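Local coordinates for protein cephalosporin hydroxylase CMCI (Streptomyces clavuligerus, PDB 2BM8) that takes part in cephamycin biosynthesis, probably as an S-adenosylmethionine-dependent methyltransferase with a Rossmann-like fold, at residues Gln57-Arg62 and Ala126-Asn131; Glu20-His25 and Gly89-Gly94; Val72-Leu77 and Lys104-Asp109; Arg83-Leu88 and Ala97-Leu102. The protein carries 3 engineered substitutions. All coordinates share one frame; numbering follows the deposited sequence.

Overall arrangement
From the N-terminal region, Glu20-His25 reaches forward to Gly89-Gly94 in interaction 2, joining an extended leader to the loop behind strand 84-88. The hairpin 57-62 follows and meets Ala126-Asn131 in interaction 1, closing a loop of 63 residues; this loop crosses that of interaction 2, and Arg62 and Asn92 touch between the two. Interaction 3, between helices 67-80 and 94-106, lies wholly within the span of interaction 1 and itself encloses interaction 4, which packs helix 94-106 on strand 84-88. Interaction 2 crosses 3 and 4 as well. Interactions 1, 3 and 4 all touch the second subunit.

Interaction 1: Gln57-Arg62 and Ala126-Asn131; sequences QWRGLR and ASDMEN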
# COMPACT_ATOMS: atom_id res chain seq x y z
N GLN B 57 -9.94 -2.37 26.63
CA GLN B 57 -10.26 -2.66 28.02
C GLN B 57 -11.25 -3.79 28.12
O GLN B 57 -11.84 -4.21 27.14
CB GLN B 57 -10.84 -1.43 28.74
CG GLN B 57 -12.15 -0.94 28.14
CD GLN B 57 -13.06 -0.22 29.13
OE1 GLN B 57 -13.40 -0.77 30.18
NE2 GLN B 57 -13.47 0.99 28.78
N TRP B 58 -11.41 -4.29 29.33
CA TRP B 58 -12.49 -5.19 29.67
C TRP B 58 -12.96 -4.82 31.07
O TRP B 58 -12.19 -4.93 32.01
CB TRP B 58 -12.00 -6.62 29.59
CG TRP B 58 -13.00 -7.58 30.02
CD1 TRP B 58 -13.01 -8.27 31.18
CD2 TRP B 58 -14.18 -7.96 29.32
NE1 TRP B 58 -14.11 -9.09 31.24
CE2 TRP B 58 -14.85 -8.91 30.10
CE3 TRP B 58 -14.72 -7.62 28.07
CZ2 TRP B 58 -16.04 -9.51 29.70
CZ3 TRP B 58 -15.91 -8.22 27.67
CH2 TRP B 58 -16.55 -9.15 28.48
N ARG B 59 -14.20 -4.35 31.19
CA ARG B 59 -14.74 -3.88 32.47
C ARG B 59 -13.78 -3.04 33.30
O ARG B 59 -13.56 -3.32 34.47
CB ARG B 59 -15.17 -5.08 33.31
CG ARG B 59 -16.12 -6.00 32.62
CD ARG B 59 -16.58 -7.20 33.45
NE ARG B 59 -16.34 -7.05 34.88
CZ ARG B 59 -16.51 -8.03 35.77
NH1 ARG B 59 -16.95 -9.23 35.40
NH2 ARG B 59 -16.28 -7.79 37.05
N GLY B 60 -13.18 -2.02 32.69
CA GLY B 60 -12.36 -1.07 33.41
C GLY B 60 -10.94 -1.51 33.73
O GLY B 60 -10.21 -0.79 34.42
N LEU B 61 -10.55 -2.68 33.23
CA LEU B 61 -9.14 -3.12 33.26
C LEU B 61 -8.59 -3.09 31.85
O LEU B 61 -9.28 -3.41 30.90
CB LEU B 61 -9.01 -4.55 33.79
CG LEU B 61 -9.88 -4.84 35.00
CD1 LEU B 61 -10.02 -6.33 35.24
CD2 LEU B 61 -9.30 -4.11 36.21
N ARG B 62 -7.32 -2.73 31.73
CA ARG B 62 -6.64 -2.74 30.44
C ARG B 62 -6.58 -4.16 29.91
O ARG B 62 -6.34 -5.09 30.68
CB ARG B 62 -5.23 -2.20 30.59
CG ARG B 62 -5.22 -0.74 30.98
CD ARG B 62 -3.87 -0.13 30.93
NE ARG B 62 -3.29 -0.35 29.63
CZ ARG B 62 -2.00 -0.54 29.38
NH1 ARG B 62 -1.09 -0.49 30.34
NH2 ARG B 62 -1.64 -0.77 28.12
N ALA B 126 -10.06 -7.65 44.85
CA ALA B 126 -10.17 -8.92 45.54
C ALA B 126 -11.58 -9.51 45.46
O ALA B 126 -11.75 -10.73 45.51
CB ALA B 126 -9.75 -8.76 46.99
N SER B 127 -12.58 -8.65 45.32
CA SER B 127 -13.98 -9.07 45.21
C SER B 127 -14.36 -9.74 43.88
O SER B 127 -15.42 -10.37 43.79
CB SER B 127 -14.89 -7.86 45.41
OG SER B 127 -14.55 -6.85 44.49
N ASP B 128 -13.49 -9.61 42.87
CA ASP B 128 -13.75 -10.13 41.53
C ASP B 128 -12.72 -11.20 41.14
O ASP B 128 -12.15 -11.17 40.05
CB ASP B 128 -13.73 -8.97 40.53
CG ASP B 128 -14.16 -9.38 39.13
OD1 ASP B 128 -15.16 -10.13 38.98
OD2 ASP B 128 -13.55 -9.03 38.10
N MET B 129 -12.54 -12.17 42.02
CA MET B 129 -11.44 -13.12 41.92
C MET B 129 -11.86 -14.59 41.96
O MET B 129 -11.02 -15.48 42.04
CB MET B 129 -10.46 -12.83 43.06
CG MET B 129 -9.01 -13.11 42.72
SD MET B 129 -8.22 -11.89 41.63
CE MET B 129 -6.60 -12.22 42.09
N GLU B 130 -13.17 -14.85 41.90
CA GLU B 130 -13.68 -16.21 41.85
C GLU B 130 -13.10 -16.97 40.64
O GLU B 130 -13.15 -16.49 39.53
CB GLU B 130 -15.21 -16.18 41.76
CG GLU B 130 -15.89 -17.52 42.03
CD GLU B 130 -17.39 -17.49 41.72
OE1 GLU B 130 -17.76 -17.06 40.60
OE2 GLU B 130 -18.19 -17.91 42.59
N ASN B 131 -12.54 -18.14 40.90
CA ASN B 131 -11.94 -19.00 39.89
C ASN B 131 -10.72 -18.41 39.16
O ASN B 131 -10.40 -18.80 38.03
CB ASN B 131 -13.03 -19.49 38.92
CG ASN B 131 -14.14 -20.27 39.65
OD1 ASN B 131 -13.91 -20.84 40.72
ND2 ASN B 131 -15.33 -20.28 39.08
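At the tip of a beta hairpin with a two-residue loop (strands 57-58 and 61-62), Arg59 reaches across to Asp128 in the loop that leads into strand 132-136, and the two form a salt bridge at the protein surface. Their side chains approach from opposite directions. The guanidinium does not dock through a pair of nitrogens: NH2 of Arg59 alone makes the contact, lying 3.2 Å from OD2 of Asp128 and equally far from OD1. The hydrogen bond to OD1 is weak, bent to 141° at the hydrogen, and the two flat groups are turned 38° against each other, so this is a one-nitrogen bridge of modest directionality. On Asp128, CG stands anti to the backbone N (chi1 -173°), which points the carboxylate at the hairpin. The aliphatic root of Arg59 is steadied by its neighbour, with CG 3.9 Å above one face of the Trp58 ring, near its rim.

Both ions have stronger partners elsewhere. Arg59 NH1 pairs with Asp101 and Asp128 OD1 with Arg100, both on helix 94-106, so the three bridges link acid and base in turn, which probably balances the charges.

The hairpin itself is held by Trp58 N to Leu61 O at 2.8 Å, by the reciprocal bond, and by Gly60 N to the side-chain OE1 of Gln57 at 2.8 Å. Arg59 and Gly60 both have positive phi, the hallmark of the type I' turn that closes tight beta hairpins such as this one.

Interaction 2: Glu20-His25 and Gly89-Gly94; sequences EDPAYH and GVYNGG
Apolar packing carries most of the contact between Pro22 and the Tyr91 side chain, which cross at about a right angle. The phenol end does the touching: CZ of Tyr91 lies 3.8 Å from CB of Pro22. Its OH comes 3.3 Å from Pro22 N, but a proline nitrogen has no hydrogen to give, and this approach is van der Waals only. A chi1 of -172° extends the Tyr91 ring to the N-terminal segment. Asn92 adds a second apolar touch, its CB lying 4.0 Å from CB of Pro22.

Polar links run through water and through a third residue. One water accepts from ND2 of Asn92, 2.9 Å away, and may join it to the Pro22 carbonyl, although its bond to Pro22 O is very short and therefore doubtful. The same ND2 also binds Arg62 O, while Arg62 NH1 holds Asp21 O, so strand 61-62 ties both segments together.

Each segment is also shaped from within. Asp21 OD1 takes the backbone N of Ala23 at 3.1 Å, an Asx turn that curls the chain around Pro22. On the other side, Val90 to Gly93 form a type II' turn, and Gly93 is the N-cap of helix 94-106. A glycine-rich turn between the first strand of the central sheet, here 84-88, and the following helix is typical of the cofactor-binding loop of Rossmann-like methyltransferases, a role that is probable here.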
# COMPACT_ATOMS: atom_id res chain seq x y z
N GLU B 20 2.87 2.88 30.45
CA GLU B 20 3.33 3.47 31.70
C GLU B 20 2.52 3.07 32.92
O GLU B 20 3.02 3.11 34.04
CB GLU B 20 3.27 5.00 31.60
CG GLU B 20 4.46 5.63 30.91
CD GLU B 20 4.10 6.87 30.11
OE1 GLU B 20 3.15 6.79 29.28
OE2 GLU B 20 4.77 7.90 30.29
N ASP B 21 1.27 2.68 32.70
CA ASP B 21 0.30 2.58 33.79
C ASP B 21 -0.61 1.36 33.60
O ASP B 21 -1.36 1.30 32.63
CB ASP B 21 -0.55 3.87 33.80
CG ASP B 21 -1.36 4.05 35.09
OD1 ASP B 21 -1.43 3.12 35.92
OD2 ASP B 21 -1.96 5.13 35.33
N PRO B 22 -0.55 0.40 34.52
CA PRO B 22 -1.43 -0.78 34.43
C PRO B 22 -2.91 -0.47 34.64
O PRO B 22 -3.78 -1.22 34.19
CB PRO B 22 -0.91 -1.67 35.56
CG PRO B 22 -0.28 -0.72 36.54
CD PRO B 22 0.31 0.36 35.71
N ALA B 23 -3.22 0.63 35.32
CA ALA B 23 -4.60 1.05 35.46
C ALA B 23 -5.13 1.59 34.12
O ALA B 23 -4.37 2.14 33.32
CB ALA B 23 -4.76 2.11 36.57
N TYR B 24 -6.43 1.41 33.91
CA TYR B 24 -7.10 1.85 32.71
C TYR B 24 -7.60 3.27 32.82
O TYR B 24 -8.29 3.63 33.78
CB TYR B 24 -8.30 0.96 32.38
CG TYR B 24 -9.05 1.46 31.17
CD1 TYR B 24 -8.49 1.37 29.90
CD2 TYR B 24 -10.29 2.06 31.31
CE1 TYR B 24 -9.17 1.87 28.78
CE2 TYR B 24 -10.99 2.54 30.21
CZ TYR B 24 -10.42 2.43 28.95
OH TYR B 24 -11.12 2.91 27.88
N HIS B 25 -7.27 4.09 31.83
CA HIS B 25 -7.88 5.40 31.72
C HIS B 25 -8.40 5.55 30.30
O HIS B 25 -7.68 5.24 29.36
CB HIS B 25 -6.87 6.49 32.07
CG HIS B 25 -6.42 6.45 33.50
ND1 HIS B 25 -5.15 6.06 33.88
CD2 HIS B 25 -7.08 6.75 34.64
CE1 HIS B 25 -5.05 6.13 35.19
NE2 HIS B 25 -6.21 6.54 35.68
N GLY B 89 2.93 -14.84 32.69
CA GLY B 89 2.94 -13.42 32.41
C GLY B 89 1.58 -12.80 32.66
O GLY B 89 0.67 -13.00 31.86
N VAL B 90 1.43 -12.03 33.74
CA VAL B 90 0.13 -11.53 34.17
C VAL B 90 -0.09 -10.03 33.93
O VAL B 90 -1.15 -9.63 33.41
CB VAL B 90 -0.09 -11.83 35.67
CG1 VAL B 90 -1.36 -11.16 36.19
CG2 VAL B 90 -0.15 -13.32 35.90
N TYR B 91 0.90 -9.21 34.32
CA TYR B 91 0.79 -7.73 34.29
C TYR B 91 -0.40 -7.19 35.13
O TYR B 91 -0.39 -7.34 36.34
CB TYR B 91 0.78 -7.19 32.84
CG TYR B 91 0.87 -5.66 32.70
CD1 TYR B 91 1.89 -4.94 33.32
CD2 TYR B 91 -0.08 -4.95 31.97
CE1 TYR B 91 1.95 -3.54 33.21
CE2 TYR B 91 -0.02 -3.56 31.84
CZ TYR B 91 0.99 -2.86 32.46
OH TYR B 91 1.04 -1.49 32.31
N ASN B 92 -1.42 -6.61 34.49
CA ASN B 92 -2.55 -6.01 35.20
C ASN B 92 -3.69 -6.98 35.51
O ASN B 92 -4.57 -6.67 36.31
CB ASN B 92 -3.12 -4.83 34.42
CG ASN B 92 -3.89 -5.27 33.20
OD1 ASN B 92 -3.35 -5.99 32.37
ND2 ASN B 92 -5.14 -4.86 33.09
N GLY B 93 -3.70 -8.13 34.83
CA GLY B 93 -4.63 -9.21 35.13
C GLY B 93 -5.91 -9.14 34.33
O GLY B 93 -6.83 -9.95 34.53
N GLY B 94 -5.98 -8.20 33.40
CA GLY B 94 -7.17 -7.97 32.61
C GLY B 94 -7.56 -9.24 31.87
O GLY B 94 -8.70 -9.69 31.95
O HOH W 1 -6.01 -2.37 34.27

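Interaction 3: Val72-Leu77 and Lys104-Asp109; sequences VYHDML and KIMGID
Met106 sends its terminal methyl over one face of the His74 imidazole. CE of Met106 is 3.3 Å from CD2 and 3.4 Å from NE2 of His74, whereas the sulfur hangs back obliquely, SD lying 5.4 Å from the ring centroid and 29° off its normal. It is thus the methyl, not the sulfur, that sits on the ring. A Met106 chain extended beyond CG (chi3 173°) carries CE this far from its own helix, while His74, with its ring swung to the far side from its own backbone N (chi1 172°), comes to meet it.

The apolar pair is Leu77 with Met106. Leu77 points toward Met106, its CB 3.9 Å from SD, so that the thioether runs alongside the leucine on its way to the histidine. Separately, CD1 of Ile108 makes a van der Waals touch on the backbone, 3.9 Å from the carbonyl oxygen of Leu77.

Helix 94-106 ends in a Schellman motif: Gly107 has positive phi and two bonds run back into the last turn, one of them Gly107 N to Lys104 O (3.1 Å). This reversal brings Ile108 back to the same interface as Met106.

His74 also meets the Trp58 ring of the second subunit. Within the chain, helix 67-80 packs beside the C-terminal end of helix 94-106, with Leu77 resting on Phe99 of that helix and on Ile156 of strand 155-159.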
# COMPACT_ATOMS: atom_id res chain seq x y z
N VAL B 72 -10.41 -15.07 18.36
CA VAL B 72 -9.82 -16.38 18.23
C VAL B 72 -9.99 -17.19 19.54
O VAL B 72 -10.50 -18.30 19.50
CB VAL B 72 -8.33 -16.28 17.85
CG1 VAL B 72 -7.62 -17.62 18.04
CG2 VAL B 72 -8.19 -15.79 16.42
N TYR B 73 -9.60 -16.61 20.67
CA TYR B 73 -9.77 -17.28 21.97
C TYR B 73 -11.23 -17.60 22.28
O TYR B 73 -11.53 -18.53 22.99
CB TYR B 73 -9.18 -16.47 23.13
CG TYR B 73 -7.68 -16.61 23.29
CD1 TYR B 73 -6.85 -15.51 23.15
CD2 TYR B 73 -7.09 -17.83 23.59
CE1 TYR B 73 -5.48 -15.62 23.28
CE2 TYR B 73 -5.71 -17.96 23.74
CZ TYR B 73 -4.90 -16.85 23.58
OH TYR B 73 -3.53 -16.93 23.72
N HIS B 74 -12.16 -16.80 21.77
CA HIS B 74 -13.55 -17.07 22.03
C HIS B 74 -13.94 -18.37 21.33
O HIS B 74 -14.56 -19.24 21.95
CB HIS B 74 -14.44 -15.93 21.55
CG HIS B 74 -15.89 -16.26 21.61
ND1 HIS B 74 -16.52 -16.96 20.62
CD2 HIS B 74 -16.81 -16.03 22.57
CE1 HIS B 74 -17.79 -17.12 20.94
NE2 HIS B 74 -17.99 -16.57 22.13
N ASP B 75 -13.58 -18.49 20.05
CA ASP B 75 -13.83 -19.70 19.26
C ASP B 75 -13.15 -20.92 19.88
O ASP B 75 -13.74 -21.97 19.97
CB ASP B 75 -13.35 -19.55 17.80
CG ASP B 75 -14.12 -18.46 17.02
OD1 ASP B 75 -15.25 -18.13 17.44
OD2 ASP B 75 -13.65 -17.88 15.99
N MET B 76 -11.92 -20.75 20.34
CA MET B 76 -11.16 -21.83 20.95
C MET B 76 -11.83 -22.29 22.24
O MET B 76 -12.01 -23.47 22.45
CB MET B 76 -9.74 -21.36 21.24
CG MET B 76 -8.82 -22.44 21.77
SD MET B 76 -7.20 -21.78 22.13
CE MET B 76 -6.65 -21.28 20.48
N LEU B 77 -12.21 -21.35 23.08
CA LEU B 77 -12.93 -21.68 24.30
C LEU B 77 -14.21 -22.45 24.00
O LEU B 77 -14.48 -23.47 24.63
CB LEU B 77 -13.25 -20.41 25.10
CG LEU B 77 -12.22 -20.10 26.18
CD1 LEU B 77 -10.78 -20.16 25.69
CD2 LEU B 77 -12.53 -18.75 26.79
N LYS B 104 -17.47 -18.27 32.24
CA LYS B 104 -18.71 -18.28 33.04
C LYS B 104 -19.94 -18.11 32.17
O LYS B 104 -20.93 -18.82 32.34
CB LYS B 104 -18.71 -17.19 34.11
CG LYS B 104 -17.71 -17.39 35.24
CD LYS B 104 -18.24 -18.34 36.32
CE LYS B 104 -17.23 -18.48 37.47
NZ LYS B 104 -17.10 -17.21 38.26
N ILE B 105 -19.88 -17.17 31.24
CA ILE B 105 -21.00 -16.88 30.35
C ILE B 105 -21.30 -18.10 29.49
O ILE B 105 -22.44 -18.36 29.17
CB ILE B 105 -20.69 -15.68 29.46
CG1 ILE B 105 -20.32 -14.46 30.30
CG2 ILE B 105 -21.88 -15.28 28.58
CD1 ILE B 105 -19.18 -13.72 29.71
N MET B 106 -20.24 -18.83 29.13
CA MET B 106 -20.33 -20.06 28.33
C MET B 106 -20.82 -21.29 29.10
O MET B 106 -21.21 -22.28 28.48
CB MET B 106 -18.97 -20.40 27.72
CG MET B 106 -18.58 -19.46 26.60
SD MET B 106 -16.97 -19.79 25.92
CE MET B 106 -16.96 -18.67 24.56
N GLY B 107 -20.79 -21.26 30.43
CA GLY B 107 -21.19 -22.40 31.24
C GLY B 107 -20.12 -23.47 31.37
O GLY B 107 -20.42 -24.63 31.63
N ILE B 108 -18.87 -23.07 31.17
CA ILE B 108 -17.71 -23.95 31.31
C ILE B 108 -17.13 -23.82 32.71
O ILE B 108 -16.79 -22.72 33.14
CB ILE B 108 -16.62 -23.54 30.29
CG1 ILE B 108 -17.17 -23.52 28.86
CG2 ILE B 108 -15.43 -24.48 30.38
CD1 ILE B 108 -16.38 -22.62 27.93
N ASP B 109 -17.00 -24.94 33.42
CA ASP B 109 -16.32 -24.97 34.72
C ASP B 109 -14.81 -24.79 34.54
O ASP B 109 -14.09 -25.76 34.41
CB ASP B 109 -16.60 -26.32 35.43
CG ASP B 109 -15.96 -26.41 36.81
OD1 ASP B 109 -15.32 -25.42 37.24
OD2 ASP B 109 -16.05 -27.44 37.54

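Interaction 4: Arg83-Leu88 and Ala97-Leu102; sequences RTIVEL and AWFRDL
Phe99 turns one ring face onto Ile85, whose CG2 methyl sits 4.1 Å from the ring centroid and only 13° off its normal, a CH-pi contact displaced slightly toward the rim. The two side chains cross at about a right angle. The other branch of Ile85 reaches along the ring as well, CD1 lying 3.8 Å from CD2 of Phe99. This two-pronged fit follows from the isoleucine torsion: with CG1 anti to the carbonyl carbon (chi1 -67°) and CG2 opposite the amide nitrogen, both branches can touch the same aromatic. Trp98 CE3 lies over the opposite face near its rim, and Tyr73 of helix 67-80 meets the ring edge-to-face, so the phenyl group has neighbours on several sides.

Glu87 meets the ring differently. Its chain bends at chi2, and OE2 comes to the edge, near the ring plane, 4.0 Å from CE1 of Phe99, with carboxylate and ring planes 56° apart; the weakly positive C-H edge probably suits the oxygen. The buried carboxylate has stronger polar partners: Asn160 on OE1 and Lys65 on OE2.

Strand 84-88, helix 94-106 and strand 111-116 form a beta-alpha-beta crossover, and the packing of Phe99 on Ile85 seats its helix on the parallel part of the mixed sheet, as in Rossmann-like folds.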
# COMPACT_ATOMS: atom_id res chain seq x y z
N ARG B 83 -11.22 -26.84 31.04
CA ARG B 83 -11.35 -26.77 32.49
C ARG B 83 -10.28 -25.88 33.16
O ARG B 83 -10.46 -25.44 34.29
CB ARG B 83 -11.33 -28.18 33.10
CG ARG B 83 -12.62 -28.99 32.88
CD ARG B 83 -13.61 -28.92 34.04
NE ARG B 83 -13.55 -30.12 34.89
CZ ARG B 83 -13.40 -30.13 36.21
NH1 ARG B 83 -13.31 -29.01 36.92
NH2 ARG B 83 -13.35 -31.30 36.84
N THR B 84 -9.16 -25.61 32.47
CA THR B 84 -8.08 -24.83 33.05
C THR B 84 -7.41 -23.94 32.01
O THR B 84 -6.99 -24.42 30.97
CB THR B 84 -6.99 -25.74 33.68
OG1 THR B 84 -7.58 -26.72 34.55
CG2 THR B 84 -6.06 -24.94 34.60
N ILE B 85 -7.31 -22.64 32.28
CA ILE B 85 -6.51 -21.75 31.47
C ILE B 85 -5.39 -21.14 32.31
O ILE B 85 -5.65 -20.54 33.33
CB ILE B 85 -7.39 -20.66 30.87
CG1 ILE B 85 -8.36 -21.29 29.87
CG2 ILE B 85 -6.54 -19.59 30.20
CD1 ILE B 85 -9.48 -20.38 29.48
N VAL B 86 -4.15 -21.33 31.85
CA VAL B 86 -2.95 -20.82 32.51
C VAL B 86 -2.32 -19.67 31.71
O VAL B 86 -2.04 -19.81 30.53
CB VAL B 86 -1.89 -21.91 32.62
CG1 VAL B 86 -0.65 -21.38 33.32
CG2 VAL B 86 -2.44 -23.14 33.35
N GLU B 87 -2.07 -18.54 32.38
CA GLU B 87 -1.33 -17.41 31.81
C GLU B 87 0.01 -17.31 32.50
O GLU B 87 0.05 -17.04 33.68
CB GLU B 87 -2.07 -16.09 32.05
CG GLU B 87 -2.98 -15.68 30.92
CD GLU B 87 -2.23 -15.10 29.73
OE1 GLU B 87 -1.00 -15.30 29.65
OE2 GLU B 87 -2.88 -14.44 28.89
N LEU B 88 1.09 -17.52 31.76
CA LEU B 88 2.46 -17.20 32.21
C LEU B 88 2.72 -15.77 31.75
O LEU B 88 2.72 -15.50 30.55
CB LEU B 88 3.47 -18.15 31.54
CG LEU B 88 4.75 -18.63 32.23
CD1 LEU B 88 5.76 -19.00 31.17
CD2 LEU B 88 5.36 -17.65 33.25
N ALA B 97 -9.29 -11.98 34.12
CA ALA B 97 -10.69 -11.72 34.39
C ALA B 97 -11.54 -11.95 33.15
O ALA B 97 -12.67 -12.42 33.26
CB ALA B 97 -10.88 -10.30 34.88
N TRP B 98 -10.99 -11.62 31.98
CA TRP B 98 -11.69 -11.81 30.72
C TRP B 98 -11.92 -13.30 30.47
O TRP B 98 -13.05 -13.70 30.21
CB TRP B 98 -10.91 -11.18 29.56
CG TRP B 98 -11.60 -11.30 28.24
CD1 TRP B 98 -12.67 -10.60 27.82
CD2 TRP B 98 -11.28 -12.21 27.19
NE1 TRP B 98 -13.04 -11.00 26.55
CE2 TRP B 98 -12.19 -12.00 26.15
CE3 TRP B 98 -10.29 -13.18 27.02
CZ2 TRP B 98 -12.17 -12.71 24.97
CZ3 TRP B 98 -10.26 -13.89 25.85
CH2 TRP B 98 -11.20 -13.66 24.84
N PHE B 99 -10.88 -14.10 30.59
CA PHE B 99 -11.00 -15.55 30.41
C PHE B 99 -12.01 -16.15 31.38
O PHE B 99 -12.79 -17.02 31.00
CB PHE B 99 -9.65 -16.25 30.62
CG PHE B 99 -8.77 -16.27 29.41
CD1 PHE B 99 -7.47 -15.79 29.48
CD2 PHE B 99 -9.22 -16.79 28.21
CE1 PHE B 99 -6.65 -15.81 28.37
CE2 PHE B 99 -8.40 -16.82 27.10
CZ PHE B 99 -7.11 -16.32 27.18
N ARG B 100 -11.95 -15.70 32.63
CA ARG B 100 -12.89 -16.13 33.67
C ARG B 100 -14.32 -15.74 33.31
O ARG B 100 -15.20 -16.57 33.31
CB ARG B 100 -12.52 -15.51 35.02
CG ARG B 100 -13.26 -16.11 36.19
CD ARG B 100 -14.59 -15.41 36.56
NE ARG B 100 -14.48 -13.95 36.55
CZ ARG B 100 -13.86 -13.24 37.50
NH1 ARG B 100 -13.29 -13.83 38.53
NH2 ARG B 100 -13.80 -11.92 37.40
N ASP B 101 -14.53 -14.47 33.02
CA ASP B 101 -15.86 -13.99 32.63
C ASP B 101 -16.41 -14.80 31.47
O ASP B 101 -17.53 -15.26 31.52
CB ASP B 101 -15.81 -12.53 32.22
CG ASP B 101 -15.65 -11.60 33.38
OD1 ASP B 101 -15.67 -12.03 34.55
OD2 ASP B 101 -15.50 -10.40 33.22
N LEU B 102 -15.58 -14.99 30.45
CA LEU B 102 -16.02 -15.59 29.19
C LEU B 102 -16.36 -17.05 29.36
O LEU B 102 -17.30 -17.55 28.74
CB LEU B 102 -14.91 -15.43 28.15
CG LEU B 102 -15.31 -15.51 26.69
CD1 LEU B 102 -16.62 -14.80 26.41
CD2 LEU B 102 -14.21 -14.90 25.86